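Local structure of cytidine deaminase (Mycobacterium leprae, 3R2N) at residues G75-V80 / H103-K109; T12-A17 / G34-F38; D88-P92 / I110-K114. The protein probably catalyses the zinc-dependent hydrolytic deamination of cytidine to uridine in pyrimidine salvage, working as a homotetramer. One frame throughout, in Å; residues are numbered along the deposited sequence.

Contact 1: residues G75-V80 / H103-K109; sequences GRLVAV and HGGPELK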
loop_
_atom_site.group_PDB
_atom_site.type_symbol
_atom_site.label_atom_id
_atom_site.label_comp_id
_atom_site.label_asym_id
_atom_site.label_seq_id
_atom_site.Cartn_x
_atom_site.Cartn_y
_atom_site.Cartn_z
ATOM N N GLY D 75 12.388 10.846 16.148
ATOM C CA GLY D 75 11.779 12.036 16.708
ATOM C C GLY D 75 10.294 12.035 16.393
ATOM O O GLY D 75 9.739 11.024 15.977
ATOM N N ARG D 76 9.651 13.164 16.639
ATOM C CA ARG D 76 8.230 13.302 16.496
ATOM C C ARG D 76 7.983 14.497 15.629
ATOM O O ARG D 76 8.573 15.555 15.856
ATOM C CB ARG D 76 7.578 13.574 17.858
ATOM C CG ARG D 76 7.737 12.471 18.895
ATOM C CD ARG D 76 6.926 11.215 18.584
ATOM N NE ARG D 76 5.499 11.374 18.874
ATOM C CZ ARG D 76 4.542 10.532 18.485
ATOM N NH1 ARG D 76 4.837 9.447 17.768
ATOM N NH2 ARG D 76 3.277 10.786 18.808
ATOM N N LEU D 77 7.081 14.342 14.660
ATOM C CA LEU D 77 6.668 15.446 13.796
ATOM C C LEU D 77 5.901 16.474 14.584
ATOM O O LEU D 77 5.120 16.141 15.469
ATOM C CB LEU D 77 5.808 14.940 12.636
ATOM C CG LEU D 77 6.503 14.140 11.532
ATOM C CD1 LEU D 77 5.460 13.598 10.620
ATOM C CD2 LEU D 77 7.480 14.995 10.748
ATOM N N VAL D 78 6.110 17.735 14.263
ATOM C CA VAL D 78 5.442 18.786 14.994
ATOM C C VAL D 78 4.554 19.671 14.094
ATOM O O VAL D 78 3.476 20.103 14.505
ATOM C CB VAL D 78 6.502 19.546 15.831
ATOM C CG1 VAL D 78 6.290 21.029 15.839
ATOM C CG2 VAL D 78 6.557 18.957 17.242
ATOM N N ALA D 79 4.985 19.913 12.856
ATOM C CA ALA D 79 4.175 20.687 11.919
ATOM C C ALA D 79 4.462 20.248 10.493
ATOM O O ALA D 79 5.617 19.999 10.145
ATOM C CB ALA D 79 4.420 22.189 12.088
ATOM N N VAL D 80 3.417 20.169 9.670
ATOM C CA VAL D 80 3.552 19.658 8.301
ATOM C C VAL D 80 2.766 20.516 7.305
ATOM O O VAL D 80 1.623 20.918 7.582
ATOM C CB VAL D 80 3.063 18.184 8.198
ATOM C CG1 VAL D 80 3.124 17.683 6.776
ATOM C CG2 VAL D 80 3.879 17.299 9.077
ATOM N N HIS D 103 3.360 9.254 13.916
ATOM C CA HIS D 103 4.656 9.889 14.160
ATOM C C HIS D 103 4.592 11.298 14.705
ATOM O O HIS D 103 5.636 11.881 14.998
ATOM C CB HIS D 103 5.533 9.835 12.907
ATOM C CG HIS D 103 5.647 8.453 12.352
ATOM N ND1 HIS D 103 6.370 7.467 12.980
ATOM C CD2 HIS D 103 5.048 7.862 11.291
ATOM C CE1 HIS D 103 6.241 6.333 12.309
ATOM N NE2 HIS D 103 5.430 6.543 11.289
ATOM N N GLY D 104 3.386 11.833 14.864
ATOM C CA GLY D 104 3.212 13.184 15.382
ATOM C C GLY D 104 2.173 13.242 16.486
ATOM O O GLY D 104 2.145 14.225 17.259
ATOM N N GLY D 105 1.312 12.211 16.545
ATOM C CA GLY D 105 0.222 12.163 17.509
ATOM C C GLY D 105 -0.867 13.193 17.238
ATOM O O GLY D 105 -0.790 13.911 16.241
ATOM N N PRO D 106 -1.877 13.292 18.133
ATOM C CA PRO D 106 -3.060 14.162 17.937
ATOM C C PRO D 106 -2.776 15.668 17.865
ATOM O O PRO D 106 -3.588 16.422 17.354
ATOM C CB PRO D 106 -3.940 13.851 19.157
ATOM C CG PRO D 106 -2.969 13.377 20.209
ATOM C CD PRO D 106 -1.902 12.624 19.451
ATOM N N GLU D 107 -1.635 16.097 18.365
ATOM C CA GLU D 107 -1.333 17.524 18.479
ATOM C C GLU D 107 -0.440 18.000 17.335
ATOM O O GLU D 107 -0.033 19.158 17.299
ATOM C CB GLU D 107 -0.694 17.823 19.841
ATOM N N LEU D 108 -0.135 17.101 16.396
ATOM C CA LEU D 108 0.569 17.496 15.183
ATOM C C LEU D 108 -0.260 18.546 14.421
ATOM O O LEU D 108 -1.459 18.357 14.203
ATOM C CB LEU D 108 0.855 16.272 14.308
ATOM C CG LEU D 108 1.413 16.421 12.879
ATOM C CD1 LEU D 108 2.689 17.262 12.768
ATOM C CD2 LEU D 108 1.627 15.032 12.265
ATOM N N LYS D 109 0.380 19.641 14.027
ATOM C CA LYS D 109 -0.275 20.625 13.179
ATOM C C LYS D 109 -0.044 20.352 11.673
ATOM O O LYS D 109 1.096 20.138 11.216
ATOM C CB LYS D 109 0.150 22.052 13.557
ATOM C CG LYS D 109 0.049 22.363 15.063
ATOM C CD LYS D 109 0.018 23.876 15.298
ATOM C CE LYS D 109 0.607 24.311 16.634
ATOM N NZ LYS D 109 0.782 25.799 16.626
HETATM O O HOH W 1 4.088 16.175 17.781
#

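Contact 2: residues T12-A17 / G34-F38; sequences TLQKAA and GVAGF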
loop_
_atom_site.group_PDB
_atom_site.type_symbol
_atom_site.label_atom_id
_atom_site.label_comp_id
_atom_site.label_asym_id
_atom_site.label_seq_id
_atom_site.Cartn_x
_atom_site.Cartn_y
_atom_site.Cartn_z
ATOM N N THR D 12 8.128 29.147 5.964
ATOM C CA THR D 12 9.344 28.373 5.763
ATOM C C THR D 12 8.994 26.994 5.248
ATOM O O THR D 12 9.550 26.544 4.252
ATOM C CB THR D 12 10.150 28.279 7.036
ATOM O OG1 THR D 12 10.605 29.586 7.367
ATOM C CG2 THR D 12 11.351 27.376 6.861
ATOM N N LEU D 13 8.046 26.343 5.910
ATOM C CA LEU D 13 7.560 25.033 5.462
ATOM C C LEU D 13 7.026 25.049 4.009
ATOM O O LEU D 13 7.324 24.144 3.226
ATOM C CB LEU D 13 6.519 24.493 6.440
ATOM C CG LEU D 13 7.017 24.173 7.848
ATOM C CD1 LEU D 13 5.885 23.583 8.670
ATOM C CD2 LEU D 13 8.221 23.219 7.825
ATOM N N GLN D 14 6.292 26.105 3.637
ATOM C CA GLN D 14 5.672 26.193 2.302
ATOM C C GLN D 14 6.721 26.330 1.193
ATOM O O GLN D 14 6.678 25.598 0.169
ATOM C CB GLN D 14 4.573 27.272 2.283
ATOM C CG GLN D 14 4.699 28.392 1.266
ATOM C CD GLN D 14 4.148 28.039 -0.082
ATOM O OE1 GLN D 14 4.763 28.331 -1.108
ATOM N NE2 GLN D 14 2.978 27.413 -0.100
ATOM N N LYS D 15 7.688 27.214 1.427
ATOM C CA LYS D 15 8.841 27.393 0.532
ATOM C C LYS D 15 9.669 26.112 0.426
ATOM O O LYS D 15 10.088 25.744 -0.666
ATOM C CB LYS D 15 9.721 28.563 0.975
ATOM C CG LYS D 15 9.129 29.938 0.633
ATOM C CD LYS D 15 9.850 31.051 1.390
ATOM C CE LYS D 15 8.892 32.165 1.771
ATOM N NZ LYS D 15 8.958 33.392 0.894
ATOM N N ALA D 16 9.900 25.446 1.555
ATOM C CA ALA D 16 10.688 24.192 1.568
ATOM C C ALA D 16 9.997 23.088 0.784
ATOM O O ALA D 16 10.653 22.337 0.065
ATOM C CB ALA D 16 10.960 23.737 2.978
ATOM N N ALA D 17 8.671 23.008 0.918
ATOM C CA ALA D 17 7.868 22.025 0.184
ATOM C C ALA D 17 7.792 22.322 -1.317
ATOM O O ALA D 17 7.806 21.405 -2.123
ATOM C CB ALA D 17 6.454 21.898 0.791
ATOM N N GLY D 34 5.045 18.164 -2.942
ATOM C CA GLY D 34 6.140 18.303 -2.011
ATOM C C GLY D 34 5.577 18.456 -0.617
ATOM O O GLY D 34 4.435 18.900 -0.452
ATOM N N VAL D 35 6.352 18.033 0.387
ATOM C CA VAL D 35 5.930 18.185 1.778
ATOM C C VAL D 35 7.125 18.576 2.607
ATOM O O VAL D 35 8.255 18.231 2.284
ATOM C CB VAL D 35 5.244 16.894 2.363
ATOM C CG1 VAL D 35 6.249 15.711 2.522
ATOM C CG2 VAL D 35 4.577 17.197 3.681
ATOM N N ALA D 36 6.875 19.284 3.691
ATOM C CA ALA D 36 7.936 19.710 4.551
ATOM C C ALA D 36 7.374 19.727 5.965
ATOM O O ALA D 36 6.197 20.066 6.178
ATOM C CB ALA D 36 8.462 21.129 4.133
ATOM N N GLY D 37 8.250 19.400 6.919
ATOM C CA GLY D 37 7.874 19.191 8.301
ATOM C C GLY D 37 8.929 19.742 9.235
ATOM O O GLY D 37 10.107 19.742 8.904
ATOM N N PHE D 38 8.493 20.251 10.387
ATOM C CA PHE D 38 9.394 20.480 11.518
ATOM C C PHE D 38 9.327 19.314 12.482
ATOM O O PHE D 38 8.245 18.828 12.812
ATOM C CB PHE D 38 9.029 21.756 12.240
ATOM C CG PHE D 38 9.480 22.995 11.537
ATOM C CD1 PHE D 38 10.808 23.142 11.141
ATOM C CD2 PHE D 38 8.587 24.039 11.295
ATOM C CE1 PHE D 38 11.256 24.319 10.500
ATOM C CE2 PHE D 38 9.023 25.219 10.660
ATOM C CZ PHE D 38 10.368 25.341 10.248
#

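Contact 3: residues D88-P92 / I110-K114; sequences DSLMP and IMTPK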
loop_
_atom_site.group_PDB
_atom_site.type_symbol
_atom_site.label_atom_id
_atom_site.label_comp_id
_atom_site.label_asym_id
_atom_site.label_seq_id
_atom_site.Cartn_x
_atom_site.Cartn_y
_atom_site.Cartn_z
ATOM N N ASP D 88 -0.118 25.503 -3.545
ATOM C CA ASP D 88 -1.259 25.603 -2.653
ATOM C C ASP D 88 -1.279 24.436 -1.655
ATOM O O ASP D 88 -0.739 23.336 -1.919
ATOM C CB ASP D 88 -2.560 25.698 -3.466
ATOM C CG ASP D 88 -2.775 27.117 -4.090
ATOM O OD1 ASP D 88 -2.556 28.133 -3.384
ATOM O OD2 ASP D 88 -3.160 27.215 -5.281
ATOM N N SER D 89 -1.875 24.703 -0.502
ATOM C CA SER D 89 -1.995 23.734 0.558
ATOM C C SER D 89 -2.732 22.477 0.094
ATOM O O SER D 89 -3.712 22.572 -0.634
ATOM C CB SER D 89 -2.766 24.350 1.705
ATOM O OG SER D 89 -2.715 23.454 2.784
ATOM N N LEU D 90 -2.282 21.307 0.525
ATOM C CA LEU D 90 -2.893 20.073 0.065
ATOM C C LEU D 90 -3.244 19.156 1.240
ATOM O O LEU D 90 -2.453 18.987 2.146
ATOM C CB LEU D 90 -1.956 19.395 -0.933
ATOM C CG LEU D 90 -2.371 18.240 -1.842
ATOM C CD1 LEU D 90 -3.559 18.618 -2.773
ATOM C CD2 LEU D 90 -1.172 17.774 -2.653
ATOM N N MET D 91 -4.445 18.588 1.230
ATOM C CA MET D 91 -4.894 17.682 2.303
ATOM C C MET D 91 -4.286 16.265 2.217
ATOM O O MET D 91 -4.313 15.659 1.163
ATOM C CB MET D 91 -6.417 17.573 2.313
ATOM C CG MET D 91 -7.110 18.769 2.930
ATOM S SD MET D 91 -6.822 18.985 4.707
ATOM C CE MET D 91 -7.178 17.350 5.344
ATOM N N PRO D 92 -3.730 15.744 3.329
ATOM C CA PRO D 92 -3.201 14.364 3.279
ATOM C C PRO D 92 -4.316 13.355 3.011
ATOM O O PRO D 92 -5.400 13.462 3.589
ATOM C CB PRO D 92 -2.618 14.150 4.684
ATOM C CG PRO D 92 -2.367 15.521 5.205
ATOM C CD PRO D 92 -3.408 16.416 4.603
ATOM N N ILE D 110 -1.147 20.355 10.924
ATOM C CA ILE D 110 -1.126 20.258 9.467
ATOM C C ILE D 110 -1.697 21.540 8.888
ATOM O O ILE D 110 -2.747 21.985 9.320
ATOM C CB ILE D 110 -2.025 19.099 8.989
ATOM C CG1 ILE D 110 -1.697 17.776 9.707
ATOM C CG2 ILE D 110 -2.008 18.981 7.490
ATOM C CD1 ILE D 110 -0.266 17.326 9.627
ATOM N N MET D 111 -1.039 22.139 7.907
ATOM C CA MET D 111 -1.690 23.235 7.163
ATOM C C MET D 111 -2.722 22.665 6.165
ATOM O O MET D 111 -2.487 21.652 5.529
ATOM C CB MET D 111 -0.648 24.126 6.471
ATOM C CG MET D 111 -1.218 25.268 5.637
ATOM S SD MET D 111 -2.165 26.425 6.613
ATOM C CE MET D 111 -0.845 27.494 7.210
ATOM N N THR D 112 -3.887 23.286 6.084
ATOM C CA THR D 112 -4.978 22.828 5.210
ATOM C C THR D 112 -5.525 24.026 4.452
ATOM O O THR D 112 -5.316 25.161 4.886
ATOM C CB THR D 112 -6.164 22.184 5.991
ATOM O OG1 THR D 112 -7.099 23.203 6.409
ATOM C CG2 THR D 112 -5.686 21.378 7.175
ATOM N N PRO D 113 -6.201 23.787 3.303
ATOM C CA PRO D 113 -6.856 24.856 2.530
ATOM C C PRO D 113 -7.646 25.829 3.390
ATOM O O PRO D 113 -7.792 26.986 3.009
ATOM C CB PRO D 113 -7.815 24.080 1.622
ATOM C CG PRO D 113 -7.065 22.776 1.347
ATOM C CD PRO D 113 -6.181 22.513 2.554
ATOM N N LYS D 114 -8.144 25.343 4.535
ATOM C CA LYS D 114 -8.904 26.133 5.510
ATOM C C LYS D 114 -8.107 26.535 6.761
ATOM O O LYS D 114 -8.708 26.851 7.802
ATOM C CB LYS D 114 -10.137 25.344 5.969
ATOM C CG LYS D 114 -11.223 25.136 4.900
ATOM C CD LYS D 114 -12.241 24.048 5.329
ATOM C CE LYS D 114 -12.864 24.336 6.719
ATOM N NZ LYS D 114 -13.673 23.183 7.223
#

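Contact 1: residues G75-V80 / H103-K109
Three backbone hydrogen bonds join the segments. Leu77 N donates to His103 O (2.9 Å), tying the start of strand 77-83 to the last turn of helix 94-104. Farther along, at Ala79, strand 77-83 pairs in parallel with Lys109: Lys109 N reaches Val78 O at 3.2 Å and Val80 N reaches Lys109 O at 2.8 Å, so Lys109 bonds on both sides of Ala79. Between these two zones a water bridges the gap, donating to Leu77 O (2.5 Å) and Gly104 O (2.8 Å). Glycines suit the turn-back: a side chain on Gly104 would collide with Leu108, while Gly105, leaving the helix with positive phi, opens the type I turn to Leu108.

Apolar contacts form where Leu108, the last residue of that turn, lays its side chain against strand 77-83. Leu108 CD1 lies 3.9 Å from both Leu77 CB and Val80 CG2, and branched aliphatic residues suit this buried pocket. The exposed Arg76 instead lays its guanidinium over the peptide between His103 and Gly104, with NH1 hydrogen-bonded to Glu102 O.

The whole is the return of a beta-alpha-beta unit, strand 77-83, helix 94-104, strand 109-112. Leu77 and Leu108 both pack on Leu100 of the connecting helix, and Val78 and Ala79 form a classic bulge opposite Phe38 of strand 34-39, the neighbour on the other edge.

Contact 2: residues T12-A17 / G34-F38
Small residues let helix 12-17 settle closely on strand 34-38, their axes 6.6 Å apart at closest and running at 142°, roughly antiparallel. The main bump on the strand is the methyl of Ala36, which enters a hollow formed by Leu13, Ala16 and Ala17: its CB lies 3.3 Å from Leu13 O, 3.8 Å from Ala16 CB and 4.0 Å from Ala17 CB. Alanine suits both surfaces, since a longer side chain would push the backbones apart. At one end Gly34 leaves room for the helix backbone, its CA approaching Ala17 O at 3.5 Å in a CA-H...O contact; a CB there would strike that oxygen.

Toward the other end the gap is filled by larger groups. Leu13 projects from the helix and sets CD2 over the face of the Phe38 ring, 3.6 Å from its centroid, a CH-pi contact, while Thr12 CG2 adds a touch at Phe38 CZ (4.1 Å). Val35 points away, to the sheet face where it meets Ala61 and Met65 of helix 61-71. With helix 10-21 on one face and helix 61-71 on the other, this is the alpha/beta/alpha sandwich of the cytidine deaminase fold.

Contact 3: residues D88-P92 / I110-K114
In the cytidine deaminase fold, the loop leading from strand 77-83 into the zinc-binding helix 94-104 passes beside residues 110-113, and three residues account for most of the buried surface here: Ser89, Pro113 and Met91. Ser89 points its short side chain toward Met111-Pro113, OG lying 3.6 Å from Pro113 CD; a small residue fits because the two chains run so close. OG is also 3.3 Å from Met111 O, but the angle is too poor for a hydrogen bond. Pro113 offers a compact ring, touched by Met91 CG at its CD (3.9 Å). The long, flexible side chain of Met91 reaches both Pro113 and Thr112, and packs on Pro124 of a third subunit. Farther along, Pro92, next to the zinc ligand Cys93, rests CD on Ile110 CG2 at 4.1 Å. Thr112 makes an ST turn, OG1 accepting from Lys114 N at 3.0 Å and also hydrogen-bonded to Gly115 O, while Met91 SD sits 3.5 Å from Thr112 CB.

All three contacts meet on one sheet. Contact 2 is the core, a helix laid on a strand with no hydrogen bond between them, held by alanine and glycine and, at one end, Leu13 over the Phe38 ring; contacts 1 and 3 are partly buried. Contact 1 has three main-chain hydrogen bonds, two between parallel strands and one to helix residue His103, whereas contact 3, a loop against residues 110-113, has none and depends on side-chain fit. Strand 77-83 links them: it bonds to Phe38 of contact 2 through Val78 N and Ala79 O, and to Met111 of contact 3 through Val80 O. Contacts 1 and 3 also share strand 109-112, while contacts 2 and 3 do not touch.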